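Local coordinates for protein dual oxidase maturation factor 1 (Mus musculus, PDB 6WXU) that probably supports the maturation of the dual oxidase DUOX1 and its transport from the endoplasmic reticulum to the plasma membrane, at residues E128-A131 with S137-E140; N171-A176 with S229-C234; S181-V186 with Q217-F222. One frame throughout, in Å; residues are numbered along the deposited sequence.

Contact 1 lies in the predicted extracellular part, contact 2 there too, near the start of helix 170-199, and contact 3 further along that helix. Contact 1 comes first and closes before contact 2 opens. It joins strand 128-130, at one margin of the antiparallel sheet, to helix 138-147. Contacts 2 and 3 share the long helix 170-199. Contact 3, with helix 203-224, is nested inside the loop that contact 2 closes with the short helical turn 228-231. The centres of contacts 1 and 2 lie about 16 Å apart, those of 2 and 3 about 18 Å, and those of 1 and 3 about 23 Å. None touches another. Helix 170-199 thus runs from contact 2 to contact 3, at the predicted start of its transmembrane part.

Contact 1 of 3, residues E128-A131 with S137-E140; sequences EAFA and SYAE. With MAN (alpha-D-mannopyranose), chain E; NAG (2-acetamido-2-deoxy-beta-D-glucopyranose), chain C.
This contact packs the margin of the antiparallel sheet in the predicted extracellular part against the first turn of helix 138-147. Phe130, on strand 128-130, meets Tyr138 after a short loop. The touch is made by Phe130 CB, which lies 3.5 Å from Tyr138 CE2 and 3.7 Å from Tyr138 CZ. The two rings are inclined at 34° with centroids 5.9 Å apart, an oblique pair. With its CG swung to the N side of the residue (chi1 -53°), Phe130 leads its ring away from Tyr138, and the side chain also packs on Ala158 of helix 152-159 and Ile110 of the neighbouring strand. Tyr138 turns its CG to the carbonyl side instead (chi1 -165°), which brings the ring back to the strand. Its hydroxyl is hydrogen-bonded to the backbone oxygen of Ala158, so the phenol bridges two helices and the strand. Next along the chain, Ala131 O comes to 3.9 Å from Tyr138 CA, a van der Waals contact. The strand itself pairs with 108-111 through the backbones of Glu128 and Phe130. Its start lies beside the glycan attached to the protein. Ala129 CB approaches O5 of an N-acetylglucosamine at 3.4 Å. The bent side chain of Glu128 accepts a hydrogen bond from a mannose, whose O4 is 2.6 Å from Glu128 OE2.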
loop_
_atom_site.group_PDB
_atom_site.type_symbol
_atom_site.label_atom_id
_atom_site.label_comp_id
_atom_site.label_asym_id
_atom_site.label_seq_id
_atom_site.Cartn_x
_atom_site.Cartn_y
_atom_site.Cartn_z
ATOM N N GLU B 128 10.016 15.138 -10.557
ATOM C CA GLU B 128 8.939 14.318 -10.026
ATOM C C GLU B 128 7.654 14.524 -10.813
ATOM O O GLU B 128 7.364 15.629 -11.266
ATOM C CB GLU B 128 8.689 14.648 -8.557
ATOM C CG GLU B 128 9.908 14.518 -7.684
ATOM C CD GLU B 128 10.302 13.080 -7.456
ATOM O OE1 GLU B 128 9.455 12.189 -7.666
ATOM O OE2 GLU B 128 11.461 12.839 -7.068
ATOM N N ALA B 129 6.866 13.459 -10.940
ATOM C CA ALA B 129 5.656 13.472 -11.752
ATOM C C ALA B 129 4.458 13.020 -10.934
ATOM O O ALA B 129 4.492 11.949 -10.322
ATOM C CB ALA B 129 5.807 12.573 -12.977
ATOM N N PHE B 130 3.399 13.825 -10.943
ATOM C CA PHE B 130 2.131 13.494 -10.304
ATOM C C PHE B 130 1.035 13.570 -11.356
ATOM O O PHE B 130 0.819 14.631 -11.948
ATOM C CB PHE B 130 1.829 14.450 -9.150
ATOM C CG PHE B 130 2.938 14.566 -8.152
ATOM C CD1 PHE B 130 3.989 15.433 -8.365
ATOM C CD2 PHE B 130 2.922 13.819 -6.994
ATOM C CE1 PHE B 130 5.008 15.538 -7.453
ATOM C CE2 PHE B 130 3.938 13.924 -6.080
ATOM C CZ PHE B 130 4.982 14.784 -6.309
ATOM N N ALA B 131 0.340 12.460 -11.579
ATOM C CA ALA B 131 -0.598 12.329 -12.686
ATOM C C ALA B 131 -2.038 12.361 -12.196
ATOM O O ALA B 131 -2.358 11.808 -11.143
ATOM C CB ALA B 131 -0.351 11.034 -13.458
ATOM N N SER B 137 -4.842 8.317 -9.517
ATOM C CA SER B 137 -5.344 9.057 -8.366
ATOM C C SER B 137 -4.247 9.979 -7.868
ATOM O O SER B 137 -3.196 9.508 -7.425
ATOM C CB SER B 137 -5.788 8.113 -7.252
ATOM O OG SER B 137 -4.696 7.343 -6.797
ATOM N N TYR B 138 -4.488 11.287 -7.940
ATOM C CA TYR B 138 -3.490 12.244 -7.486
ATOM C C TYR B 138 -3.284 12.166 -5.981
ATOM O O TYR B 138 -2.158 12.336 -5.503
ATOM C CB TYR B 138 -3.907 13.655 -7.893
ATOM C CG TYR B 138 -2.816 14.686 -7.807
ATOM C CD1 TYR B 138 -2.424 15.207 -6.589
ATOM C CD2 TYR B 138 -2.194 15.155 -8.945
ATOM C CE1 TYR B 138 -1.435 16.147 -6.506
ATOM C CE2 TYR B 138 -1.204 16.101 -8.871
ATOM C CZ TYR B 138 -0.830 16.592 -7.646
ATOM O OH TYR B 138 0.155 17.537 -7.550
ATOM N N ALA B 139 -4.348 11.901 -5.223
ATOM C CA ALA B 139 -4.247 11.914 -3.768
ATOM C C ALA B 139 -3.370 10.780 -3.256
ATOM O O ALA B 139 -2.566 10.979 -2.340
ATOM C CB ALA B 139 -5.639 11.836 -3.151
ATOM N N GLU B 140 -3.506 9.583 -3.830
ATOM C CA GLU B 140 -2.671 8.470 -3.395
ATOM C C GLU B 140 -1.216 8.691 -3.778
ATOM O O GLU B 140 -0.309 8.344 -3.016
ATOM C CB GLU B 140 -3.186 7.160 -3.985
HETATM C C1 MAN E . 15.925 9.520 -9.289
HETATM C C2 MAN E . 16.073 9.592 -7.770
HETATM C C3 MAN E . 14.710 9.485 -7.155
HETATM C C4 MAN E . 13.832 10.612 -7.652
HETATM C C5 MAN E . 13.755 10.581 -9.171
HETATM C C6 MAN E . 13.102 11.802 -9.722
HETATM O O2 MAN E . 16.522 10.880 -7.397
HETATM O O3 MAN E . 14.775 9.541 -5.749
HETATM O O4 MAN E . 12.531 10.450 -7.131
HETATM O O5 MAN E . 15.082 10.554 -9.734
HETATM O O6 MAN E . 14.134 12.640 -10.207
HETATM C C1 NAG C . 8.392 13.537 -15.626
HETATM C C2 NAG C . 9.369 13.269 -16.770
HETATM C C3 NAG C . 9.548 11.767 -16.984
HETATM C C4 NAG C . 9.885 11.053 -15.683
HETATM C C5 NAG C . 8.863 11.420 -14.615
HETATM C C6 NAG C . 9.198 10.860 -13.254
HETATM C C7 NAG C . 9.581 14.855 -18.636
HETATM C C8 NAG C . 8.943 15.386 -19.880
HETATM N N2 NAG C . 8.904 13.899 -17.994
HETATM O O3 NAG C . 10.593 11.556 -17.924
HETATM O O4 NAG C . 9.831 9.647 -15.902
HETATM O O5 NAG C . 8.812 12.845 -14.468
HETATM O O6 NAG C . 10.570 11.058 -12.940
HETATM O O7 NAG C . 10.659 15.272 -18.230
#

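Contact 2 of 3, residues N171-A176 with S229-C234; sequences NQYRLA and SLISPC
Tyr173 reaches from helix 170-199 to Ile231 of the short, weakly bonded helical turn 228-231. Its CB does not point straight at that turn, and a chi1 of -84° sets the direction of the ring. The ring then carries the contact outward. Tyr173 CZ is still 4.4 Å from Ile231 CD1, a loose approach that is oblique to the ring. The tip does most of the touching. Tyr173 OH lies 3.5 Å from Ile231 CB and 3.6 Å from both Ile231 CG2 and Ile231 CD1. The hydroxyl therefore rests against the branch point and both arms of the isoleucine, and the two side chains cross at about a right angle. Within these segments this is a van der Waals contact, without a hydrogen bond.

One residue earlier, Gln172 meets Leu230 through its aliphatic part. Leu230 CD2 lies 3.4 Å from Gln172 CB and 3.7 Å from Gln172 CG. The glutamine chain bends at chi2 (79°), and its amide leaves the leucine. Its NE2 is hydrogen-bonded to the backbone oxygen of Met226, so a polar grip lies next to the apolar touch.

A disulfide between Cys234 and Cys167 ties the end of 229-234 to the chain just before helix 170-199. Leu169 packs against both Leu230 and Ile231. Strand 94-103 of the sheet adds Ile103, which touches both Tyr173 and Ile231. The contact thus sits between the predicted extracellular end of helix 170-199, the turn after helix 203-224, and that strand.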
loop_
_atom_site.group_PDB
_atom_site.type_symbol
_atom_site.label_atom_id
_atom_site.label_comp_id
_atom_site.label_asym_id
_atom_site.label_seq_id
_atom_site.Cartn_x
_atom_site.Cartn_y
_atom_site.Cartn_z
ATOM N N ASN B 171 -9.826 19.929 -10.524
ATOM C CA ASN B 171 -10.929 19.639 -11.435
ATOM C C ASN B 171 -10.722 20.307 -12.785
ATOM O O ASN B 171 -10.913 19.685 -13.836
ATOM C CB ASN B 171 -12.250 20.089 -10.818
ATOM C CG ASN B 171 -12.735 19.153 -9.738
ATOM O OD1 ASN B 171 -12.057 18.193 -9.382
ATOM N ND2 ASN B 171 -13.916 19.430 -9.206
ATOM N N GLN B 172 -10.328 21.578 -12.775
ATOM C CA GLN B 172 -10.168 22.315 -14.021
ATOM C C GLN B 172 -9.087 21.693 -14.892
ATOM O O GLN B 172 -9.317 21.398 -16.070
ATOM C CB GLN B 172 -9.839 23.771 -13.719
ATOM C CG GLN B 172 -9.891 24.681 -14.922
ATOM C CD GLN B 172 -11.304 25.074 -15.295
ATOM O OE1 GLN B 172 -12.260 24.734 -14.599
ATOM N NE2 GLN B 172 -11.444 25.798 -16.396
ATOM N N TYR B 173 -7.895 21.488 -14.331
ATOM C CA TYR B 173 -6.821 20.908 -15.125
ATOM C C TYR B 173 -7.151 19.492 -15.564
ATOM O O TYR B 173 -6.803 19.097 -16.680
ATOM C CB TYR B 173 -5.510 20.945 -14.348
ATOM C CG TYR B 173 -4.789 22.261 -14.469
ATOM C CD1 TYR B 173 -3.904 22.491 -15.505
ATOM C CD2 TYR B 173 -5.003 23.278 -13.558
ATOM C CE1 TYR B 173 -3.247 23.690 -15.624
ATOM C CE2 TYR B 173 -4.353 24.479 -13.671
ATOM C CZ TYR B 173 -3.476 24.679 -14.704
ATOM O OH TYR B 173 -2.823 25.880 -14.819
ATOM N N ARG B 174 -7.856 18.731 -14.733
ATOM C CA ARG B 174 -8.193 17.362 -15.097
ATOM C C ARG B 174 -9.134 17.322 -16.294
ATOM O O ARG B 174 -8.882 16.607 -17.270
ATOM C CB ARG B 174 -8.816 16.647 -13.904
ATOM C CG ARG B 174 -8.965 15.170 -14.098
ATOM C CD ARG B 174 -9.825 14.567 -13.023
ATOM N NE ARG B 174 -9.703 13.117 -13.009
ATOM C CZ ARG B 174 -10.473 12.312 -12.290
ATOM N NH1 ARG B 174 -11.431 12.818 -11.527
ATOM N NH2 ARG B 174 -10.289 11.001 -12.335
ATOM N N LEU B 175 -10.225 18.088 -16.241
ATOM C CA LEU B 175 -11.186 18.076 -17.338
ATOM C C LEU B 175 -10.580 18.642 -18.616
ATOM O O LEU B 175 -10.758 18.072 -19.701
ATOM C CB LEU B 175 -12.437 18.858 -16.948
ATOM C CG LEU B 175 -13.561 18.083 -16.264
ATOM C CD1 LEU B 175 -13.922 16.864 -17.085
ATOM C CD2 LEU B 175 -13.192 17.672 -14.852
ATOM N N ALA B 176 -9.864 19.762 -18.510
ATOM C CA ALA B 176 -9.275 20.368 -19.695
ATOM C C ALA B 176 -8.260 19.439 -20.344
ATOM O O ALA B 176 -8.238 19.295 -21.571
ATOM C CB ALA B 176 -8.629 21.701 -19.333
ATOM N N SER B 229 -6.813 31.241 -16.883
ATOM C CA SER B 229 -7.531 32.203 -16.063
ATOM C C SER B 229 -7.755 31.716 -14.640
ATOM O O SER B 229 -8.485 32.367 -13.884
ATOM C CB SER B 229 -8.873 32.542 -16.714
ATOM O OG SER B 229 -9.648 31.373 -16.913
ATOM N N LEU B 230 -7.151 30.601 -14.257
ATOM C CA LEU B 230 -7.376 30.005 -12.948
ATOM C C LEU B 230 -6.123 29.917 -12.096
ATOM O O LEU B 230 -6.186 30.169 -10.892
ATOM C CB LEU B 230 -7.975 28.608 -13.111
ATOM C CG LEU B 230 -8.458 27.979 -11.808
ATOM C CD1 LEU B 230 -9.756 28.616 -11.345
ATOM C CD2 LEU B 230 -8.625 26.501 -11.996
ATOM N N ILE B 231 -4.979 29.554 -12.683
ATOM C CA ILE B 231 -3.735 29.490 -11.921
ATOM C C ILE B 231 -3.092 30.854 -11.756
ATOM O O ILE B 231 -2.094 30.979 -11.036
ATOM C CB ILE B 231 -2.742 28.523 -12.588
ATOM C CG1 ILE B 231 -1.720 28.012 -11.571
ATOM C CG2 ILE B 231 -2.051 29.198 -13.759
ATOM C CD1 ILE B 231 -0.720 27.044 -12.137
ATOM N N SER B 232 -3.640 31.887 -12.397
ATOM C CA SER B 232 -3.048 33.217 -12.274
ATOM C C SER B 232 -3.190 33.791 -10.870
ATOM O O SER B 232 -2.187 34.286 -10.327
ATOM C CB SER B 232 -3.640 34.149 -13.334
ATOM O OG SER B 232 -3.078 35.444 -13.241
ATOM N N PRO B 233 -4.364 33.768 -10.223
ATOM C CA PRO B 233 -4.457 34.378 -8.889
ATOM C C PRO B 233 -3.869 33.540 -7.767
ATOM O O PRO B 233 -3.531 34.109 -6.721
ATOM C CB PRO B 233 -5.967 34.562 -8.696
ATOM C CG PRO B 233 -6.561 33.475 -9.485
ATOM C CD PRO B 233 -5.690 33.333 -10.699
ATOM N N CYS B 234 -3.729 32.233 -7.933
ATOM C CA CYS B 234 -3.257 31.402 -6.831
ATOM C C CYS B 234 -1.762 31.605 -6.618
ATOM O O CYS B 234 -0.987 31.510 -7.575
ATOM C CB CYS B 234 -3.565 29.937 -7.094
ATOM S SG CYS B 234 -5.334 29.598 -7.057
#

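Contact 3 of 3, residues S181-V186 with Q217-F222; sequences SAMLWV and QLLALF
Met183 and Leu184 of helix 170-199 pack on Leu219 and Ala220 of helix 203-224. Ala220 is the small centre of the contact. Ala220 CB lies 4.0 Å from Met183 CB and 4.0 Å from Leu184 CG. Leu184 CD2 reaches the same methyl group. The Met183 chain leaves its helix with chi1 at -66° and folds at chi2, which carries the sulfur to the leucine, where Met183 SD lies 3.7 Å from Leu219 CD2. A further bend at chi3 turns CE. The two side chains approach obliquely, on the surface of the bundle. The side-chain contacts that touch across the segments are apolar.

Further out, Phe216 and Phe223 of helix 203-224 also touch Met183. Leu184 is buried against Val70 and Asn71 of helix 50-72, with Trp76 and Leu105 from loops. Leu221 packs on Thr254 and Leu255 of helix 249-273.

The axes of segments 181-186 and 217-222 come within 8.1 Å and run antiparallel, at 175°. Close packing around an alanine is consistent with that spacing. The arrangement is that of a transmembrane helical hairpin, two successive helices of the predicted membrane bundle lying side by side.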
loop_
_atom_site.group_PDB
_atom_site.type_symbol
_atom_site.label_atom_id
_atom_site.label_comp_id
_atom_site.label_asym_id
_atom_site.label_seq_id
_atom_site.Cartn_x
_atom_site.Cartn_y
_atom_site.Cartn_z
ATOM N N SER B 181 -6.719 15.947 -24.747
ATOM C CA SER B 181 -6.127 14.693 -25.192
ATOM C C SER B 181 -7.056 13.950 -26.142
ATOM O O SER B 181 -6.600 13.344 -27.119
ATOM C CB SER B 181 -5.788 13.823 -23.989
ATOM O OG SER B 181 -5.256 12.582 -24.402
ATOM N N ALA B 182 -8.363 13.980 -25.869
ATOM C CA ALA B 182 -9.315 13.350 -26.777
ATOM C C ALA B 182 -9.285 13.999 -28.154
ATOM O O ALA B 182 -9.273 13.304 -29.179
ATOM C CB ALA B 182 -10.719 13.414 -26.185
ATOM N N MET B 183 -9.278 15.333 -28.202
ATOM C CA MET B 183 -9.202 16.020 -29.487
ATOM C C MET B 183 -7.924 15.666 -30.233
ATOM O O MET B 183 -7.934 15.519 -31.460
ATOM C CB MET B 183 -9.291 17.531 -29.284
ATOM C CG MET B 183 -10.622 18.019 -28.752
ATOM S SD MET B 183 -11.989 17.715 -29.875
ATOM C CE MET B 183 -12.788 16.336 -29.067
ATOM N N LEU B 184 -6.809 15.524 -29.514
ATOM C CA LEU B 184 -5.562 15.176 -30.186
ATOM C C LEU B 184 -5.608 13.763 -30.755
ATOM O O LEU B 184 -5.063 13.507 -31.835
ATOM C CB LEU B 184 -4.384 15.336 -29.230
ATOM C CG LEU B 184 -3.936 16.770 -28.969
ATOM C CD1 LEU B 184 -2.739 16.782 -28.058
ATOM C CD2 LEU B 184 -3.611 17.448 -30.274
ATOM N N TRP B 185 -6.253 12.829 -30.054
ATOM C CA TRP B 185 -6.390 11.487 -30.610
ATOM C C TRP B 185 -7.254 11.496 -31.864
ATOM O O TRP B 185 -6.962 10.786 -32.834
ATOM C CB TRP B 185 -6.970 10.530 -29.575
ATOM C CG TRP B 185 -5.970 10.024 -28.594
ATOM C CD1 TRP B 185 -6.037 10.118 -27.240
ATOM C CD2 TRP B 185 -4.745 9.347 -28.888
ATOM N NE1 TRP B 185 -4.934 9.539 -26.670
ATOM C CE2 TRP B 185 -4.123 9.059 -27.663
ATOM C CE3 TRP B 185 -4.112 8.956 -30.071
ATOM C CZ2 TRP B 185 -2.906 8.398 -27.584
ATOM C CZ3 TRP B 185 -2.905 8.304 -29.989
ATOM C CH2 TRP B 185 -2.314 8.030 -28.758
ATOM N N VAL B 186 -8.319 12.296 -31.867
ATOM C CA VAL B 186 -9.153 12.391 -33.061
ATOM C C VAL B 186 -8.360 12.985 -34.220
ATOM O O VAL B 186 -8.501 12.557 -35.372
ATOM C CB VAL B 186 -10.426 13.201 -32.762
ATOM C CG1 VAL B 186 -11.224 13.396 -34.019
ATOM C CG2 VAL B 186 -11.267 12.490 -31.728
ATOM N N GLN B 217 -6.648 19.965 -33.833
ATOM C CA GLN B 217 -5.547 20.530 -33.060
ATOM C C GLN B 217 -5.932 21.884 -32.480
ATOM O O GLN B 217 -5.665 22.169 -31.306
ATOM C CB GLN B 217 -4.301 20.656 -33.931
ATOM C CG GLN B 217 -3.806 19.342 -34.484
ATOM C CD GLN B 217 -2.582 19.511 -35.348
ATOM O OE1 GLN B 217 -1.856 20.495 -35.226
ATOM N NE2 GLN B 217 -2.349 18.556 -36.231
ATOM N N LEU B 218 -6.568 22.734 -33.289
ATOM C CA LEU B 218 -7.008 24.022 -32.765
ATOM C C LEU B 218 -8.071 23.858 -31.686
ATOM O O LEU B 218 -8.145 24.670 -30.757
ATOM C CB LEU B 218 -7.522 24.903 -33.898
ATOM C CG LEU B 218 -6.471 25.306 -34.931
ATOM C CD1 LEU B 218 -7.000 26.411 -35.814
ATOM C CD2 LEU B 218 -5.189 25.733 -34.252
ATOM N N LEU B 219 -8.895 22.816 -31.776
ATOM C CA LEU B 219 -9.860 22.563 -30.712
ATOM C C LEU B 219 -9.167 22.139 -29.424
ATOM O O LEU B 219 -9.609 22.501 -28.329
ATOM C CB LEU B 219 -10.866 21.507 -31.151
ATOM C CG LEU B 219 -12.316 21.970 -31.234
ATOM C CD1 LEU B 219 -12.455 23.092 -32.243
ATOM C CD2 LEU B 219 -13.208 20.805 -31.597
ATOM N N ALA B 220 -8.088 21.360 -29.531
ATOM C CA ALA B 220 -7.314 21.025 -28.339
ATOM C C ALA B 220 -6.733 22.275 -27.693
ATOM O O ALA B 220 -6.712 22.398 -26.463
ATOM C CB ALA B 220 -6.203 20.040 -28.689
ATOM N N LEU B 221 -6.251 23.214 -28.510
ATOM C CA LEU B 221 -5.779 24.481 -27.963
ATOM C C LEU B 221 -6.893 25.215 -27.233
ATOM O O LEU B 221 -6.679 25.763 -26.147
ATOM C CB LEU B 221 -5.214 25.367 -29.066
ATOM C CG LEU B 221 -3.894 24.953 -29.694
ATOM C CD1 LEU B 221 -3.270 26.164 -30.334
ATOM C CD2 LEU B 221 -2.982 24.365 -28.654
ATOM N N PHE B 222 -8.088 25.250 -27.825
ATOM C CA PHE B 222 -9.209 25.923 -27.179
ATOM C C PHE B 222 -9.550 25.282 -25.842
ATOM O O PHE B 222 -9.875 25.979 -24.877
ATOM C CB PHE B 222 -10.431 25.916 -28.093
ATOM C CG PHE B 222 -11.709 26.239 -27.383
ATOM C CD1 PHE B 222 -12.027 27.547 -27.068
ATOM C CD2 PHE B 222 -12.594 25.236 -27.025
ATOM C CE1 PHE B 222 -13.200 27.846 -26.413
ATOM C CE2 PHE B 222 -13.766 25.533 -26.367
ATOM C CZ PHE B 222 -14.069 26.838 -26.062
#